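Local coordinates for protein truncated hemoglobin 4 (Chlamydomonas reinhardtii, PDB 6BME) that binds heme b as a truncated 2-on-2 hemoglobin whose iron is held by two protein side chains, and probably binds oxygen, at residues Lys63-Gly68 with Ile112-Leu117. Residues are numbered along the deposited sequence; the frame is centred on the assembly and turned at random.
Sequences KDIVMG and IGVRPL
With chi1 at -64°, Ile65 carries CG1 anti to its carbonyl carbon, and a nearly extended second torsion (chi2 166°) then reaches CD1 out to Val114. Ile65 CD1 lies 3.9 Å from Val114 CG1, and the two side chains cross at about a right angle. Val66 makes its contact through one branch: chi1 of -180° sets CG1 anti to the backbone N and leaves CG2, anti to the carbonyl carbon, to face Leu117. Val66 CG2 lies 3.9 Å from Leu117 CB, and both Leu117 methyls come nearly as close; these two side chains also cross at about a right angle. Leu117 CD1 also lies 4.4 Å from Ile65 CB, a looser approach that links the two pairs. The nearest CA atoms across the segments are those of Val66 and Leu117, 6.5 Å apart.

Helix 62-75 thus packs against the C-terminal end of helix 101-114 and the 3-10 turn that follows, a turn held by the bond from Leu117 N to Val114 O (3.0 Å). Tyr52 of helix 39-53 touches both Ile65 and Val114, and Val114 itself touches the heme. The carbonyl oxygen of Ile65 accepts a hydrogen bond from ND1 of His69, the axial iron ligand one turn further along the helix, an interaction that would help set the imidazole's rotation and probably make it more electron-donating. The close approaches across the segments are all between aliphatic carbons, consistent with a join made by apolar packing between the helix of the axial histidine and a heme-touching valine.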
ATOM      1  N   LYS A  63      10.559  -8.242   5.764  1.00 14.17           N
ATOM      2  CA  LYS A  63      11.140  -9.226   4.855  1.00 17.12           C
ATOM      3  C   LYS A  63      10.100  -9.759   3.871  1.00 13.24           C
ATOM      4  O   LYS A  63      10.426 -10.018   2.706  1.00 15.35           O
ATOM      5  CB  LYS A  63      11.792 -10.358   5.657  1.00 19.55           C
ATOM      6  CG  LYS A  63      10.859 -11.108   6.598  1.00 22.57           C
ATOM      7  CD  LYS A  63      11.651 -11.906   7.641  1.00 29.55           C
ATOM      8  CE  LYS A  63      10.730 -12.709   8.543  1.00 34.72           C
ATOM      9  NZ  LYS A  63      11.491 -13.652   9.411  1.00 38.80           N
ATOM     10  N   ASP A  64       8.843  -9.894   4.301  1.00 14.43           N
ATOM     11  CA  ASP A  64       7.792 -10.317   3.380  1.00 14.10           C
ATOM     12  C   ASP A  64       7.503  -9.236   2.343  1.00 13.34           C
ATOM     13  O   ASP A  64       7.243  -9.542   1.171  1.00 12.72           O
ATOM     14  CB  ASP A  64       6.527 -10.684   4.160  1.00 13.36           C
ATOM     15  CG  ASP A  64       6.799 -11.698   5.253  1.00 18.98           C
ATOM     16  OD1 ASP A  64       7.114 -12.860   4.930  1.00 18.92           O
ATOM     17  OD2 ASP A  64       6.718 -11.332   6.440  1.00 19.45           O
ATOM     18  N   ILE A  65       7.552  -7.965   2.751  1.00 11.18           N
ATOM     19  CA  ILE A  65       7.374  -6.885   1.785  1.00 15.17           C
ATOM     20  C   ILE A  65       8.469  -6.938   0.726  1.00 12.38           C
ATOM     21  O   ILE A  65       8.200  -6.777  -0.471  1.00 11.40           O
ATOM     22  CB  ILE A  65       7.348  -5.522   2.497  1.00 13.12           C
ATOM     23  CG1 ILE A  65       6.129  -5.438   3.424  1.00 13.76           C
ATOM     24  CG2 ILE A  65       7.340  -4.394   1.461  1.00 13.34           C
ATOM     25  CD1 ILE A  65       6.181  -4.310   4.409  1.00 12.79           C
ATOM     26  N   VAL A  66       9.717  -7.178   1.143  1.00 10.28           N
ATOM     27  CA  VAL A  66      10.805  -7.246   0.168  1.00 11.71           C
ATOM     28  C   VAL A  66      10.607  -8.431  -0.769  1.00 10.01           C
ATOM     29  O   VAL A  66      10.684  -8.292  -1.995  1.00 14.13           O
ATOM     30  CB  VAL A  66      12.171  -7.314   0.864  1.00 13.15           C
ATOM     31  CG1 VAL A  66      13.249  -7.376  -0.197  1.00 13.90           C
ATOM     32  CG2 VAL A  66      12.382  -6.095   1.750  1.00 11.64           C
ATOM     33  N   MET A  67      10.326  -9.612  -0.210  1.00 10.75           N
ATOM     34  CA  MET A  67      10.183 -10.794  -1.057  1.00 15.45           C
ATOM     35  C   MET A  67       9.016 -10.649  -2.027  1.00 11.97           C
ATOM     36  O   MET A  67       9.057 -11.192  -3.135  1.00 14.42           O
ATOM     37  CB  MET A  67      10.014 -12.049  -0.199  1.00 12.51           C
ATOM     38  CG  MET A  67      11.295 -12.474   0.527  1.00 15.39           C
ATOM     39  SD  MET A  67      11.176 -13.988   1.503  1.00 24.22           S
ATOM     40  CE  MET A  67       9.936 -13.505   2.680  1.00 14.65           C
ATOM     41  N   GLY A  68       7.968  -9.924  -1.634  1.00 11.19           N
ATOM     42  CA  GLY A  68       6.833  -9.726  -2.527  1.00 13.58           C
ATOM     43  C   GLY A  68       7.055  -8.704  -3.632  1.00 12.17           C
ATOM     44  O   GLY A  68       6.354  -8.749  -4.654  1.00 10.71           O
ATOM     45  N   ILE A 112       6.237   5.282   6.398  1.00 13.98           N
ATOM     46  CA  ILE A 112       7.585   5.840   6.453  1.00 15.96           C
ATOM     47  C   ILE A 112       8.572   4.779   6.922  1.00 17.23           C
ATOM     48  O   ILE A 112       9.701   4.690   6.422  1.00 19.27           O
ATOM     49  CB  ILE A 112       7.606   7.088   7.355  1.00 18.49           C
ATOM     50  CG1 ILE A 112       6.794   8.230   6.735  1.00 22.89           C
ATOM     51  CG2 ILE A 112       9.035   7.548   7.630  1.00 23.18           C
ATOM     52  CD1 ILE A 112       7.303   8.688   5.385  1.00 25.92           C
ATOM     53  N   GLY A 113       8.151   3.938   7.869  1.00 18.15           N
ATOM     54  CA  GLY A 113       9.030   2.900   8.386  1.00 20.88           C
ATOM     55  C   GLY A 113       9.480   1.887   7.350  1.00 19.25           C
ATOM     56  O   GLY A 113      10.584   1.349   7.450  1.00 18.98           O
ATOM     57  N   VAL A 114       8.644   1.608   6.341  1.00 14.44           N
ATOM     58  CA  VAL A 114       9.001   0.611   5.335  1.00 11.77           C
ATOM     59  C   VAL A 114       9.482   1.228   4.027  1.00 12.30           C
ATOM     60  O   VAL A 114       9.927   0.483   3.132  1.00 14.67           O
ATOM     61  CB  VAL A 114       7.832  -0.364   5.068  1.00 17.46           C
ATOM     62  CG1 VAL A 114       7.604  -1.225   6.283  1.00 20.60           C
ATOM     63  CG2 VAL A 114       6.561   0.396   4.711  1.00 15.02           C
ATOM     64  N   ARG A 115       9.429   2.550   3.891  1.00 12.08           N
ATOM     65  CA  ARG A 115       9.953   3.206   2.695  1.00 11.57           C
ATOM     66  C   ARG A 115      11.371   2.774   2.327  1.00 11.54           C
ATOM     67  O   ARG A 115      11.613   2.524   1.134  1.00  9.91           O
ATOM     68  CB  ARG A 115       9.874   4.730   2.877  1.00 12.53           C
ATOM     69  CG  ARG A 115      10.296   5.552   1.649  1.00 10.55           C
ATOM     70  CD  ARG A 115       9.973   7.041   1.860  1.00 12.87           C
ATOM     71  NE  ARG A 115      10.254   7.857   0.673  1.00 18.24           N
ATOM     72  CZ  ARG A 115      11.461   8.310   0.336  1.00 17.31           C
ATOM     73  NH1 ARG A 115      12.522   8.043   1.093  1.00 16.01           N
ATOM     74  NH2 ARG A 115      11.610   9.042  -0.761  1.00 17.05           N
ATOM     75  N   PRO A 116      12.333   2.654   3.255  1.00 11.77           N
ATOM     76  CA  PRO A 116      13.694   2.254   2.851  1.00 14.69           C
ATOM     77  C   PRO A 116      13.778   0.920   2.122  1.00 15.77           C
ATOM     78  O   PRO A 116      14.769   0.689   1.423  1.00 11.45           O
ATOM     79  CB  PRO A 116      14.444   2.207   4.185  1.00 18.12           C
ATOM     80  CG  PRO A 116      13.745   3.204   5.016  1.00 15.89           C
ATOM     81  CD  PRO A 116      12.301   3.042   4.676  1.00 13.47           C
ATOM     82  N   LEU A 117      12.782   0.038   2.250  1.00 12.93           N
ATOM     83  CA  LEU A 117      12.819  -1.225   1.518  1.00 10.79           C
ATOM     84  C   LEU A 117      12.507  -1.058   0.039  1.00 13.58           C
ATOM     85  O   LEU A 117      12.612  -2.032  -0.717  1.00 12.02           O
ATOM     86  CB  LEU A 117      11.831  -2.222   2.125  1.00 13.61           C
ATOM     87  CG  LEU A 117      11.832  -2.335   3.656  1.00 14.98           C
ATOM     88  CD1 LEU A 117      10.635  -3.143   4.134  1.00 12.82           C
ATOM     89  CD2 LEU A 117      13.141  -2.925   4.170  1.00 17.97           C
TER